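Local coordinates for 4-hydroxybutyrate CoA-transferase (Porphyromonas gingivalis, PDB 3EH7), which probably transfers coenzyme A between an acyl-CoA thioester and a carboxylate such as acetate or 4-hydroxybutyrate, at residues K23-G28 with I120-V125; M112-I117 with A149-L154; C206-E211 with Y396-L401; R409-I414 with K427-R432. All coordinates share one frame; numbering follows the deposited sequence.

Interaction 1 of 4, residues K23-G28 with I120-V125; sequences KHIKNG and IDVAIV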
loop_
_atom_site.group_PDB
_atom_site.type_symbol
_atom_site.label_atom_id
_atom_site.label_comp_id
_atom_site.label_asym_id
_atom_site.label_seq_id
_atom_site.Cartn_x
_atom_site.Cartn_y
_atom_site.Cartn_z
ATOM N N LYS A 23 -13.364 -1.278 -38.256
ATOM C CA LYS A 23 -12.515 -1.564 -39.422
ATOM C C LYS A 23 -11.135 -0.878 -39.338
ATOM O O LYS A 23 -10.148 -1.398 -39.865
ATOM C CB LYS A 23 -13.242 -1.093 -40.687
ATOM C CG LYS A 23 -12.741 -1.652 -41.988
ATOM C CD LYS A 23 -13.503 -1.046 -43.178
ATOM C CE LYS A 23 -13.230 0.466 -43.338
ATOM N NZ LYS A 23 -13.477 0.963 -44.740
ATOM N N HIS A 24 -11.084 0.285 -38.690
ATOM C CA HIS A 24 -9.868 1.100 -38.601
ATOM C C HIS A 24 -8.929 0.719 -37.466
ATOM O O HIS A 24 -7.897 1.358 -37.282
ATOM C CB HIS A 24 -10.246 2.588 -38.520
ATOM C CG HIS A 24 -11.088 3.035 -39.671
ATOM N ND1 HIS A 24 -10.565 3.277 -40.920
ATOM C CD2 HIS A 24 -12.423 3.227 -39.780
ATOM C CE1 HIS A 24 -11.536 3.627 -41.746
ATOM N NE2 HIS A 24 -12.675 3.604 -41.077
ATOM N N ILE A 25 -9.284 -0.319 -36.714
ATOM C CA ILE A 25 -8.364 -0.910 -35.762
ATOM C C ILE A 25 -7.404 -1.784 -36.546
ATOM O O ILE A 25 -7.816 -2.434 -37.496
ATOM C CB ILE A 25 -9.072 -1.798 -34.744
ATOM C CG1 ILE A 25 -10.166 -1.021 -33.997
ATOM C CG2 ILE A 25 -8.040 -2.378 -33.758
ATOM C CD1 ILE A 25 -10.989 -1.891 -33.062
ATOM N N LYS A 26 -6.136 -1.820 -36.132
ATOM C CA LYS A 26 -5.099 -2.543 -36.876
ATOM C C LYS A 26 -4.547 -3.657 -36.016
ATOM O O LYS A 26 -4.572 -3.575 -34.769
ATOM C CB LYS A 26 -3.991 -1.585 -37.347
ATOM C CG LYS A 26 -4.515 -0.495 -38.299
ATOM C CD LYS A 26 -3.467 0.508 -38.817
ATOM C CE LYS A 26 -2.784 1.337 -37.704
ATOM N NZ LYS A 26 -3.613 2.368 -36.982
ATOM N N ASN A 27 -4.081 -4.722 -36.671
ATOM C CA ASN A 27 -3.552 -5.878 -35.947
ATOM C C ASN A 27 -2.439 -5.473 -35.000
ATOM O O ASN A 27 -1.664 -4.574 -35.293
ATOM C CB ASN A 27 -3.064 -6.987 -36.892
ATOM C CG ASN A 27 -3.968 -8.221 -36.857
ATOM O OD1 ASN A 27 -4.120 -8.890 -35.804
ATOM N ND2 ASN A 27 -4.585 -8.520 -37.994
ATOM N N GLY A 28 -2.392 -6.126 -33.849
ATOM C CA GLY A 28 -1.389 -5.825 -32.844
ATOM C C GLY A 28 -1.675 -4.621 -31.959
ATOM O O GLY A 28 -0.853 -4.297 -31.116
ATOM N N ILE A 120 -2.566 2.657 -25.221
ATOM C CA ILE A 120 -3.852 2.329 -25.795
ATOM C C ILE A 120 -3.923 2.942 -27.191
ATOM O O ILE A 120 -3.876 4.164 -27.349
ATOM C CB ILE A 120 -4.988 2.859 -24.915
ATOM C CG1 ILE A 120 -5.108 1.988 -23.671
ATOM C CG2 ILE A 120 -6.296 2.897 -25.699
ATOM C CD1 ILE A 120 -5.785 2.676 -22.557
ATOM N N ASP A 121 -4.056 2.100 -28.206
ATOM C CA ASP A 121 -4.106 2.605 -29.540
ATOM C C ASP A 121 -5.510 3.097 -29.900
ATOM O O ASP A 121 -5.652 4.047 -30.674
ATOM C CB ASP A 121 -3.678 1.516 -30.513
ATOM C CG ASP A 121 -2.240 1.048 -30.279
ATOM O OD1 ASP A 121 -1.314 1.699 -30.792
ATOM O OD2 ASP A 121 -2.047 0.037 -29.585
ATOM N N VAL A 122 -6.530 2.423 -29.369
ATOM C CA VAL A 122 -7.920 2.676 -29.711
ATOM C C VAL A 122 -8.772 2.649 -28.442
ATOM O O VAL A 122 -8.622 1.750 -27.614
ATOM C CB VAL A 122 -8.435 1.643 -30.701
ATOM C CG1 VAL A 122 -9.894 1.917 -31.064
ATOM C CG2 VAL A 122 -7.595 1.668 -31.948
ATOM N N ALA A 123 -9.618 3.663 -28.273
ATOM C CA ALA A 123 -10.591 3.709 -27.184
ATOM C C ALA A 123 -11.958 3.636 -27.834
ATOM O O ALA A 123 -12.291 4.471 -28.687
ATOM C CB ALA A 123 -10.466 5.009 -26.379
ATOM N N ILE A 124 -12.738 2.623 -27.474
ATOM C CA ILE A 124 -14.131 2.566 -27.903
ATOM C C ILE A 124 -14.946 2.855 -26.647
ATOM O O ILE A 124 -15.037 2.008 -25.751
ATOM C CB ILE A 124 -14.527 1.230 -28.536
ATOM C CG1 ILE A 124 -13.511 0.782 -29.575
ATOM C CG2 ILE A 124 -15.855 1.370 -29.258
ATOM C CD1 ILE A 124 -13.888 -0.531 -30.274
ATOM N N VAL A 125 -15.509 4.061 -26.580
ATOM C CA VAL A 125 -16.276 4.449 -25.425
ATOM C C VAL A 125 -17.752 4.679 -25.757
ATOM O O VAL A 125 -18.080 5.311 -26.757
ATOM C CB VAL A 125 -15.638 5.666 -24.698
ATOM C CG1 VAL A 125 -14.299 5.235 -24.091
ATOM C CG2 VAL A 125 -15.501 6.892 -25.617
#

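Interaction 2 of 4, residues M112-I117 with A149-L154; sequences MIRKDI and AESAHL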
loop_
_atom_site.group_PDB
_atom_site.type_symbol
_atom_site.label_atom_id
_atom_site.label_comp_id
_atom_site.label_asym_id
_atom_site.label_seq_id
_atom_site.Cartn_x
_atom_site.Cartn_y
_atom_site.Cartn_z
HETATM N N MSE A 112 -0.701 5.930 -15.908
HETATM C CA MSE A 112 0.031 4.942 -16.684
HETATM C C MSE A 112 -0.380 5.013 -18.159
HETATM O O MSE A 112 0.444 4.798 -19.067
HETATM C CB MSE A 112 -0.214 3.549 -16.109
HETATM C CG MSE A 112 0.448 2.455 -16.885
HETATM SE SE MSE A 112 0.293 0.701 -16.094
HETATM C CE MSE A 112 1.481 0.972 -14.516
ATOM N N ILE A 113 -1.653 5.321 -18.397
ATOM C CA ILE A 113 -2.134 5.501 -19.749
ATOM C C ILE A 113 -1.543 6.792 -20.315
ATOM O O ILE A 113 -1.013 6.790 -21.413
ATOM C CB ILE A 113 -3.704 5.539 -19.836
ATOM C CG1 ILE A 113 -4.277 4.150 -19.579
ATOM C CG2 ILE A 113 -4.165 6.067 -21.229
ATOM C CD1 ILE A 113 -5.798 4.111 -19.517
ATOM N N ARG A 114 -1.613 7.883 -19.555
ATOM C CA ARG A 114 -1.105 9.175 -20.032
ATOM C C ARG A 114 0.395 9.179 -20.251
ATOM O O ARG A 114 0.869 9.903 -21.114
ATOM C CB ARG A 114 -1.450 10.323 -19.086
ATOM C CG ARG A 114 -2.859 10.828 -19.242
ATOM C CD ARG A 114 -3.068 12.075 -18.421
ATOM N NE ARG A 114 -3.036 11.783 -16.993
ATOM C CZ ARG A 114 -4.086 11.367 -16.268
ATOM N NH1 ARG A 114 -5.291 11.160 -16.819
ATOM N NH2 ARG A 114 -3.934 11.157 -14.974
ATOM N N LYS A 115 1.132 8.394 -19.473
ATOM C CA LYS A 115 2.573 8.283 -19.650
ATOM C C LYS A 115 2.998 7.215 -20.666
ATOM O O LYS A 115 4.177 6.854 -20.731
ATOM C CB LYS A 115 3.224 7.982 -18.318
ATOM C CG LYS A 115 3.135 9.124 -17.351
ATOM C CD LYS A 115 3.504 8.635 -15.945
ATOM C CE LYS A 115 3.389 9.764 -14.919
ATOM N NZ LYS A 115 4.430 10.801 -15.193
ATOM N N ASP A 116 2.049 6.714 -21.460
ATOM C CA ASP A 116 2.308 5.622 -22.394
ATOM C C ASP A 116 2.983 4.388 -21.796
ATOM O O ASP A 116 3.486 3.540 -22.531
ATOM C CB ASP A 116 3.125 6.130 -23.584
ATOM C CG ASP A 116 2.291 6.341 -24.823
ATOM O OD1 ASP A 116 1.042 6.298 -24.769
ATOM O OD2 ASP A 116 2.912 6.564 -25.883
ATOM N N ILE A 117 2.959 4.244 -20.479
ATOM C CA ILE A 117 3.403 2.999 -19.859
ATOM C C ILE A 117 2.392 1.866 -20.143
ATOM O O ILE A 117 2.791 0.726 -20.346
ATOM C CB ILE A 117 3.638 3.154 -18.358
ATOM C CG1 ILE A 117 4.745 4.173 -18.075
ATOM C CG2 ILE A 117 3.991 1.813 -17.725
ATOM C CD1 ILE A 117 4.611 4.774 -16.712
ATOM N N ALA A 149 -10.087 7.518 -23.534
ATOM C CA ALA A 149 -10.582 8.347 -24.628
ATOM C C ALA A 149 -9.732 9.619 -24.771
ATOM O O ALA A 149 -9.541 10.110 -25.871
ATOM C CB ALA A 149 -12.037 8.718 -24.421
ATOM N N GLU A 150 -9.216 10.144 -23.671
ATOM C CA GLU A 150 -8.473 11.384 -23.754
ATOM C C GLU A 150 -7.054 11.178 -24.208
ATOM O O GLU A 150 -6.385 12.140 -24.514
ATOM C CB GLU A 150 -8.467 12.102 -22.402
ATOM C CG GLU A 150 -9.838 12.631 -22.009
ATOM C CD GLU A 150 -9.914 13.053 -20.553
ATOM O OE1 GLU A 150 -9.024 12.666 -19.728
ATOM O OE2 GLU A 150 -10.885 13.750 -20.235
ATOM N N SER A 151 -6.584 9.931 -24.204
ATOM C CA SER A 151 -5.228 9.631 -24.604
ATOM C C SER A 151 -5.048 8.812 -25.882
ATOM O O SER A 151 -3.982 8.844 -26.445
ATOM C CB SER A 151 -4.507 8.907 -23.466
ATOM O OG SER A 151 -4.060 9.858 -22.532
ATOM N N ALA A 152 -6.051 8.057 -26.311
ATOM C CA ALA A 152 -5.869 7.093 -27.409
ATOM C C ALA A 152 -5.671 7.791 -28.733
ATOM O O ALA A 152 -6.267 8.823 -29.004
ATOM C CB ALA A 152 -7.035 6.142 -27.504
ATOM N N HIS A 153 -4.864 7.153 -29.571
ATOM C CA HIS A 153 -4.554 7.598 -30.926
ATOM C C HIS A 153 -5.838 7.725 -31.751
ATOM O O HIS A 153 -6.001 8.663 -32.553
ATOM C CB HIS A 153 -3.633 6.541 -31.542
ATOM C CG HIS A 153 -2.655 7.072 -32.537
ATOM N ND1 HIS A 153 -1.639 7.942 -32.194
ATOM C CD2 HIS A 153 -2.490 6.803 -33.857
ATOM C CE1 HIS A 153 -0.917 8.222 -33.268
ATOM N NE2 HIS A 153 -1.413 7.546 -34.291
ATOM N N LEU A 154 -6.743 6.769 -31.559
ATOM C CA LEU A 154 -8.031 6.698 -32.277
ATOM C C LEU A 154 -9.148 6.496 -31.264
ATOM O O LEU A 154 -9.038 5.646 -30.378
ATOM C CB LEU A 154 -8.035 5.537 -33.292
ATOM C CG LEU A 154 -9.282 5.295 -34.163
ATOM C CD1 LEU A 154 -9.437 6.321 -35.290
ATOM C CD2 LEU A 154 -9.241 3.892 -34.768
HETATM O O HOH W 1 -6.469 12.248 -19.447
#

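Interaction 3 of 4, residues C206-E211 with Y396-L401; sequences CAELIE and YGIAQL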
loop_
_atom_site.group_PDB
_atom_site.type_symbol
_atom_site.label_atom_id
_atom_site.label_comp_id
_atom_site.label_asym_id
_atom_site.label_seq_id
_atom_site.Cartn_x
_atom_site.Cartn_y
_atom_site.Cartn_z
ATOM N N CYS A 206 -21.630 -6.039 9.431
ATOM C CA CYS A 206 -21.125 -4.846 8.778
ATOM C C CYS A 206 -21.820 -3.614 9.310
ATOM O O CYS A 206 -21.149 -2.648 9.647
ATOM C CB CYS A 206 -21.286 -4.919 7.264
ATOM S SG CYS A 206 -20.118 -6.068 6.561
ATOM N N ALA A 207 -23.158 -3.664 9.414
ATOM C CA ALA A 207 -23.955 -2.520 9.901
ATOM C C ALA A 207 -23.565 -2.047 11.287
ATOM O O ALA A 207 -23.620 -0.847 11.606
ATOM C CB ALA A 207 -25.459 -2.854 9.884
ATOM N N GLU A 208 -23.202 -3.001 12.117
ATOM C CA GLU A 208 -22.711 -2.713 13.447
ATOM C C GLU A 208 -21.509 -1.783 13.411
ATOM O O GLU A 208 -21.241 -1.085 14.370
ATOM C CB GLU A 208 -22.232 -4.017 14.044
ATOM C CG GLU A 208 -22.409 -4.174 15.500
ATOM C CD GLU A 208 -22.320 -5.639 15.872
ATOM O OE1 GLU A 208 -23.357 -6.354 15.817
ATOM O OE2 GLU A 208 -21.198 -6.070 16.198
ATOM N N LEU A 209 -20.733 -1.833 12.328
ATOM C CA LEU A 209 -19.479 -1.093 12.294
ATOM C C LEU A 209 -19.662 0.286 11.645
ATOM O O LEU A 209 -18.717 1.093 11.605
ATOM C CB LEU A 209 -18.399 -1.934 11.591
ATOM C CG LEU A 209 -17.962 -3.225 12.289
ATOM C CD1 LEU A 209 -16.955 -3.997 11.408
ATOM C CD2 LEU A 209 -17.351 -2.950 13.660
ATOM N N ILE A 210 -20.879 0.557 11.162
ATOM C CA ILE A 210 -21.197 1.789 10.471
ATOM C C ILE A 210 -21.976 2.714 11.383
ATOM O O ILE A 210 -23.096 2.385 11.800
ATOM C CB ILE A 210 -22.030 1.506 9.203
ATOM C CG1 ILE A 210 -21.172 0.743 8.198
ATOM C CG2 ILE A 210 -22.583 2.846 8.605
ATOM C CD1 ILE A 210 -21.883 0.176 7.006
ATOM N N GLU A 211 -21.379 3.852 11.722
ATOM C CA GLU A 211 -22.025 4.817 12.591
ATOM C C GLU A 211 -22.656 5.924 11.764
ATOM O O GLU A 211 -22.375 6.069 10.570
ATOM C CB GLU A 211 -21.018 5.442 13.543
ATOM C CG GLU A 211 -20.344 4.457 14.497
ATOM C CD GLU A 211 -18.993 5.001 14.965
ATOM O OE1 GLU A 211 -17.976 4.821 14.244
ATOM O OE2 GLU A 211 -18.956 5.639 16.045
ATOM N N TYR A 396 -19.954 -15.641 11.200
ATOM C CA TYR A 396 -19.714 -16.042 12.595
ATOM C C TYR A 396 -19.192 -14.913 13.462
ATOM O O TYR A 396 -19.062 -15.094 14.654
ATOM C CB TYR A 396 -18.801 -17.269 12.679
ATOM C CG TYR A 396 -19.451 -18.475 12.054
ATOM C CD1 TYR A 396 -20.419 -19.200 12.738
ATOM C CD2 TYR A 396 -19.114 -18.871 10.757
ATOM C CE1 TYR A 396 -21.051 -20.316 12.135
ATOM C CE2 TYR A 396 -19.726 -19.964 10.148
ATOM C CZ TYR A 396 -20.698 -20.664 10.837
ATOM O OH TYR A 396 -21.275 -21.719 10.196
ATOM N N GLY A 397 -18.932 -13.744 12.879
ATOM C CA GLY A 397 -18.589 -12.570 13.682
ATOM C C GLY A 397 -17.520 -11.671 13.086
ATOM O O GLY A 397 -17.236 -11.711 11.897
ATOM N N ILE A 398 -16.930 -10.859 13.948
ATOM C CA ILE A 398 -16.094 -9.750 13.537
ATOM C C ILE A 398 -14.716 -9.968 14.162
ATOM O O ILE A 398 -14.645 -10.327 15.356
ATOM C CB ILE A 398 -16.679 -8.394 14.082
ATOM C CG1 ILE A 398 -18.042 -8.073 13.443
ATOM C CG2 ILE A 398 -15.727 -7.253 13.855
ATOM C CD1 ILE A 398 -18.937 -7.135 14.292
ATOM N N ALA A 399 -13.643 -9.755 13.388
ATOM C CA ALA A 399 -12.280 -9.710 13.938
ATOM C C ALA A 399 -11.601 -8.414 13.540
ATOM O O ALA A 399 -11.719 -8.018 12.384
ATOM C CB ALA A 399 -11.456 -10.890 13.419
ATOM N N GLN A 400 -10.934 -7.732 14.467
ATOM C CA GLN A 400 -10.063 -6.609 14.085
ATOM C C GLN A 400 -8.603 -7.029 14.257
ATOM O O GLN A 400 -8.185 -7.406 15.349
ATOM C CB GLN A 400 -10.372 -5.310 14.854
ATOM C CG GLN A 400 -9.554 -4.051 14.315
ATOM C CD GLN A 400 -9.982 -2.708 14.963
ATOM O OE1 GLN A 400 -10.464 -2.693 16.105
ATOM N NE2 GLN A 400 -9.802 -1.573 14.226
ATOM N N LEU A 401 -7.841 -6.995 13.165
ATOM C CA LEU A 401 -6.486 -7.567 13.152
ATOM C C LEU A 401 -5.398 -6.555 13.436
ATOM O O LEU A 401 -4.293 -6.927 13.810
ATOM C CB LEU A 401 -6.211 -8.224 11.802
ATOM C CG LEU A 401 -7.195 -9.298 11.338
ATOM C CD1 LEU A 401 -6.685 -9.908 10.027
ATOM C CD2 LEU A 401 -7.391 -10.408 12.395
#

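Interaction 4 of 4, residues R409-I414 with K427-R432; sequences RAEALI and KHLRKR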
loop_
_atom_site.group_PDB
_atom_site.type_symbol
_atom_site.label_atom_id
_atom_site.label_comp_id
_atom_site.label_asym_id
_atom_site.label_seq_id
_atom_site.Cartn_x
_atom_site.Cartn_y
_atom_site.Cartn_z
ATOM N N ARG A 409 -3.891 -12.818 15.933
ATOM C CA ARG A 409 -4.574 -12.777 14.653
ATOM C C ARG A 409 -5.136 -14.137 14.266
ATOM O O ARG A 409 -6.314 -14.236 13.932
ATOM C CB ARG A 409 -3.620 -12.281 13.574
ATOM C CG ARG A 409 -3.460 -10.800 13.554
ATOM C CD ARG A 409 -2.370 -10.452 12.530
ATOM N NE ARG A 409 -2.240 -9.014 12.441
ATOM C CZ ARG A 409 -2.373 -8.279 11.343
ATOM N NH1 ARG A 409 -2.552 -8.830 10.154
ATOM N NH2 ARG A 409 -2.266 -6.960 11.438
ATOM N N ALA A 410 -4.303 -15.175 14.360
ATOM C CA ALA A 410 -4.714 -16.554 14.131
ATOM C C ALA A 410 -5.946 -16.932 14.971
ATOM O O ALA A 410 -6.951 -17.441 14.448
ATOM C CB ALA A 410 -3.555 -17.542 14.414
ATOM N N GLU A 411 -5.852 -16.690 16.272
ATOM C CA GLU A 411 -6.960 -16.971 17.186
ATOM C C GLU A 411 -8.234 -16.200 16.817
ATOM O O GLU A 411 -9.329 -16.784 16.779
ATOM C CB GLU A 411 -6.540 -16.639 18.614
ATOM C CG GLU A 411 -5.583 -17.653 19.187
ATOM C CD GLU A 411 -4.978 -17.250 20.525
ATOM O OE1 GLU A 411 -5.080 -16.072 20.925
ATOM O OE2 GLU A 411 -4.380 -18.122 21.177
ATOM N N ALA A 412 -8.079 -14.911 16.524
ATOM C CA ALA A 412 -9.208 -14.057 16.132
ATOM C C ALA A 412 -9.914 -14.541 14.854
ATOM O O ALA A 412 -11.154 -14.490 14.752
ATOM C CB ALA A 412 -8.748 -12.600 15.954
ATOM N N LEU A 413 -9.128 -14.991 13.876
ATOM C CA LEU A 413 -9.691 -15.460 12.598
ATOM C C LEU A 413 -10.331 -16.858 12.765
ATOM O O LEU A 413 -11.350 -17.169 12.148
ATOM C CB LEU A 413 -8.593 -15.480 11.523
ATOM C CG LEU A 413 -8.059 -14.112 11.081
ATOM C CD1 LEU A 413 -6.807 -14.254 10.204
ATOM C CD2 LEU A 413 -9.172 -13.413 10.331
ATOM N N ILE A 414 -9.738 -17.682 13.623
ATOM C CA ILE A 414 -10.249 -19.023 13.855
ATOM C C ILE A 414 -11.652 -18.950 14.441
ATOM O O ILE A 414 -12.537 -19.684 14.017
ATOM C CB ILE A 414 -9.311 -19.858 14.758
ATOM C CG1 ILE A 414 -8.059 -20.274 13.961
ATOM C CG2 ILE A 414 -10.013 -21.095 15.258
ATOM C CD1 ILE A 414 -6.963 -20.864 14.802
ATOM N N LYS A 427 -4.709 -26.583 14.655
ATOM C CA LYS A 427 -3.505 -27.388 14.704
ATOM C C LYS A 427 -2.365 -26.705 13.953
ATOM O O LYS A 427 -1.248 -26.714 14.441
ATOM C CB LYS A 427 -3.761 -28.845 14.329
ATOM C CG LYS A 427 -3.701 -29.238 12.885
ATOM C CD LYS A 427 -3.926 -30.760 12.803
ATOM C CE LYS A 427 -5.415 -31.150 12.938
ATOM N NZ LYS A 427 -5.622 -32.406 13.775
ATOM N N HIS A 428 -2.644 -26.036 12.838
ATOM C CA HIS A 428 -1.630 -25.174 12.218
ATOM C C HIS A 428 -1.187 -24.067 13.180
ATOM O O HIS A 428 -0.012 -23.791 13.301
ATOM C CB HIS A 428 -2.118 -24.596 10.892
ATOM C CG HIS A 428 -2.125 -25.599 9.778
ATOM N ND1 HIS A 428 -3.180 -26.469 9.565
ATOM C CD2 HIS A 428 -1.197 -25.897 8.833
ATOM C CE1 HIS A 428 -2.914 -27.244 8.528
ATOM N NE2 HIS A 428 -1.717 -26.917 8.064
ATOM N N LEU A 429 -2.124 -23.447 13.878
ATOM C CA LEU A 429 -1.780 -22.481 14.914
ATOM C C LEU A 429 -0.772 -23.105 15.876
ATOM O O LEU A 429 0.242 -22.492 16.187
ATOM C CB LEU A 429 -3.041 -22.028 15.666
ATOM C CG LEU A 429 -2.938 -21.232 16.972
ATOM C CD1 LEU A 429 -2.565 -19.801 16.719
ATOM C CD2 LEU A 429 -4.252 -21.283 17.731
ATOM N N ARG A 430 -1.043 -24.333 16.316
ATOM C CA ARG A 430 -0.213 -24.985 17.338
ATOM C C ARG A 430 1.165 -25.385 16.834
ATOM O O ARG A 430 2.148 -25.210 17.524
ATOM C CB ARG A 430 -0.919 -26.203 17.931
ATOM C CG ARG A 430 -0.796 -26.212 19.424
ATOM C CD ARG A 430 -1.783 -25.214 20.056
ATOM N NE ARG A 430 -3.032 -25.883 20.414
ATOM C CZ ARG A 430 -4.106 -25.293 20.938
ATOM N NH1 ARG A 430 -5.176 -26.040 21.224
ATOM N NH2 ARG A 430 -4.122 -23.977 21.175
ATOM N N LYS A 431 1.211 -25.936 15.631
ATOM C CA LYS A 431 2.470 -26.226 14.962
ATOM C C LYS A 431 3.347 -24.972 14.877
ATOM O O LYS A 431 4.554 -25.035 15.124
ATOM C CB LYS A 431 2.202 -26.783 13.561
ATOM C CG LYS A 431 3.452 -27.140 12.766
ATOM C CD LYS A 431 3.117 -27.946 11.513
ATOM C CE LYS A 431 2.193 -27.182 10.580
ATOM N NZ LYS A 431 1.858 -27.981 9.370
ATOM N N ARG A 432 2.738 -23.832 14.540
ATOM C CA ARG A 432 3.466 -22.553 14.416
ATOM C C ARG A 432 3.876 -21.884 15.731
ATOM O O ARG A 432 4.989 -21.440 15.845
ATOM C CB ARG A 432 2.645 -21.534 13.621
ATOM C CG ARG A 432 3.046 -21.398 12.187
ATOM C CD ARG A 432 1.927 -20.720 11.383
ATOM N NE ARG A 432 1.142 -21.691 10.601
ATOM C CZ ARG A 432 0.155 -21.392 9.757
ATOM N NH1 ARG A 432 -0.447 -22.370 9.100
ATOM N NH2 ARG A 432 -0.227 -20.130 9.563
#

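Interaction 1 of 4, residues K23-G28 with I120-V125
Ile25 meets Val122 and Ile124 through its longer branch, and the methylene CG1 and the methyl CD1 of that branch divide the work. CG1 of Ile25 lies 4.2 Å from CG1 of Val122, the two side chains crossing at about a right angle, while CD1 of Ile25 stands 4.2 Å from CD1 of Ile124. The rotamer explains the reach: with CG1 beside the backbone N (chi1 -57°) and chi2 extended at 175°, the branch runs along the strand from Val122 toward Ile124. All three residues are buried. The place is a parallel sheet, consistent with the Rossmann-like fold of the family: residues 23-28 connect helix 18-22 to strand 30-33, which pairs with strand 122-127; Val31 of strand 30-33 and Leu47 of helix 41-49 also pack on Ile25, and Cys43 of the same helix on Ile124. Toward Gly28 the contact slackens. There the loop is exposed, Gly28 turns with a positive phi of 81°, and Lys26 NZ remains 6.6 Å from Asp121 OD1, too far for contact. Each of these charges has a nearer partner: Lys26 forms a salt bridge with Glu29, whereas Asp121 accepts a hydrogen bond from the Arg30 backbone N on OD2 and pairs with His119 NE2 through OD1.

Interaction 2 of 4, residues M112-I117 with A149-L154
Ser151 is touched by two consecutive residues of helix 109-114. Its CB rests 3.6 Å from CG2 of Ile113, and its OG lies 3.6 Å from CG of Arg114 and 3.9 Å from the CA of the same arginine. These are van der Waals contacts, since no direct hydrogen bond joins the segments. The short branch of Ile113 does the touching because chi1 of -71° sets CG2 anti to the backbone N and leaves CG1 beside that nitrogen; CD1, at the end of the other branch, reaches Ile120 instead. Beyond this van der Waals layer comes a polar one. Arg114 bends at chi3 (-69°), bringing NH1 to 3.1 Å from a water oxygen that accepts its hydrogen bond. The same water donates to Glu150 OE1 across 2.6 Å, thereby bridging opposite charges whose NH1 and OE1 atoms are 5.0 Å apart. Outer partners steady both ends: Arg114 NH2 forms a salt bridge with Asp296, and Glu150 OE2 another with Lys146. At the end of helix 109-114 the chain turns back, Asp116 N bonding to Ile113 O at 3.1 Å, while Asp116 OD1 bonds to His119 ND1. Met112, a selenomethionine here, packs on Gly403 of the second subunit. Helix 145-151 belongs to the beta-alpha-beta crossover from strand 122-127 to the adjacent parallel strand 154-160, and Ala149 packs on Val125 of the first. Helix 109-114 lies beside that crossover helix and leads into strand 122-127.

Interaction 3 of 4, residues C206-E211 with Y396-L401
Backbone turns where helix 197-208 ends, with Leu209 N bonded to Cys206 O at 2.8 Å and Ile210 N to Ala207 O at 3.1 Å, aim Glu208 and Leu209 together at Ile398. That residue lies on strand 397-400, the second arm of a beta hairpin with strand 391-394 and an outermost strand, within this chain, of the large mixed sheet. Here the C-terminal end of helix 197-208 and the residue after it meet the sheet's edge strand, and the contact is superficial: none of the three touching residues is buried. Ile398 serves its two neighbours with different branches. Chi1 of -66° puts CG1 beside the backbone N and CG2 anti to it; the first carries CD1 to the glutamate, whereas the second faces the leucine. CD1 of Leu209 approaches CG2 of Ile398 at 4.3 Å, an ordinary apolar contact. Tyr391, on the hairpin's other strand, touches both side chains, so the leucine and isoleucine share an aromatic neighbour. Other partners fix the backbones: Leu209 O accepts a hydrogen bond from Lys355 NZ and Ile210 O one from Lys234 NZ, while Ala399 pairs with Val392 through the backbone bonding of the hairpin. Glu208 extends beyond CG (chi2 162°) and runs at a slant to the isoleucine. Its carboxylate meets a methyl group rather than a polar partner in this segment. The approach of OE2 is unusually short and its exact placement doubtful; CD of Glu208 is 4.0 Å from CD1 of Ile398.

Interaction 4 of 4, residues R409-I414 with K427-R432
Leu429 enters between Ala410 and Ile414, and these three residues supply most of the surface buried here. They join the two arms of an antiparallel helical hairpin, helix 406-414 and helix 419-433, whose short segments run at 173° to each other with axes 10.6 Å apart. The closest CA atoms, those of Ala410 and Leu429, are 6.7 Å apart, near enough for the small alanine to take the leucine's methyl directly. Leu429 has CG anti to its backbone nitrogen (chi1 168°), and chi2 of 76° turns CD1 toward Ala410 and CD2 toward Glu411 and Ile414. CD1 of Leu429 presses on CB of Ala410 at 3.4 Å, tighter than usual van der Waals contact. CD2 of Leu429 takes the other side, 4.0 Å from CD1 of Ile414 and 4.1 Å from CG of Glu411. The helical bond from Ile414 N to Ala410 O, 2.9 Å long, sets alanine and isoleucine one turn apart on the same face. Ile414 also packs on Arg422, Leu425 and Thr426, so it meets helix 419-433 at more than one level. At the flank Glu411 offers only its aliphatic part to Leu429, the two chains crossing at about a right angle; its OE1 is engaged in a salt bridge with Arg407. Arg409, from the same helix, packs on Pro103 of the second subunit. Where isoleucine and leucine run obliquely past each other, CD1 of Ile414 also reaches CB of Leu429, at 4.2 Å.

The contacts form two well-separated clusters. Interactions 1 and 2 have centres 12 Å apart within the N-terminal domain, and their segments alternate along the chain; strand 122-127 hydrogen-bonds to strand 154-160, probably through Ala123 N and Leu154 O at 2.9 Å. Interactions 3 and 4 follow in series, centres 20 Å apart, with strand 397-400 leading into helix 406-414 and Leu401 packing on Leu413. Between the clusters the centres are 41 to 51 Å apart, with no touching atoms. The first cluster belongs to the six-stranded parallel sheet and its helices, the second to one edge of the mixed sheet and the C-terminal helices. Interaction 2 has two residues, and interaction 4 one, that touch the second subunit.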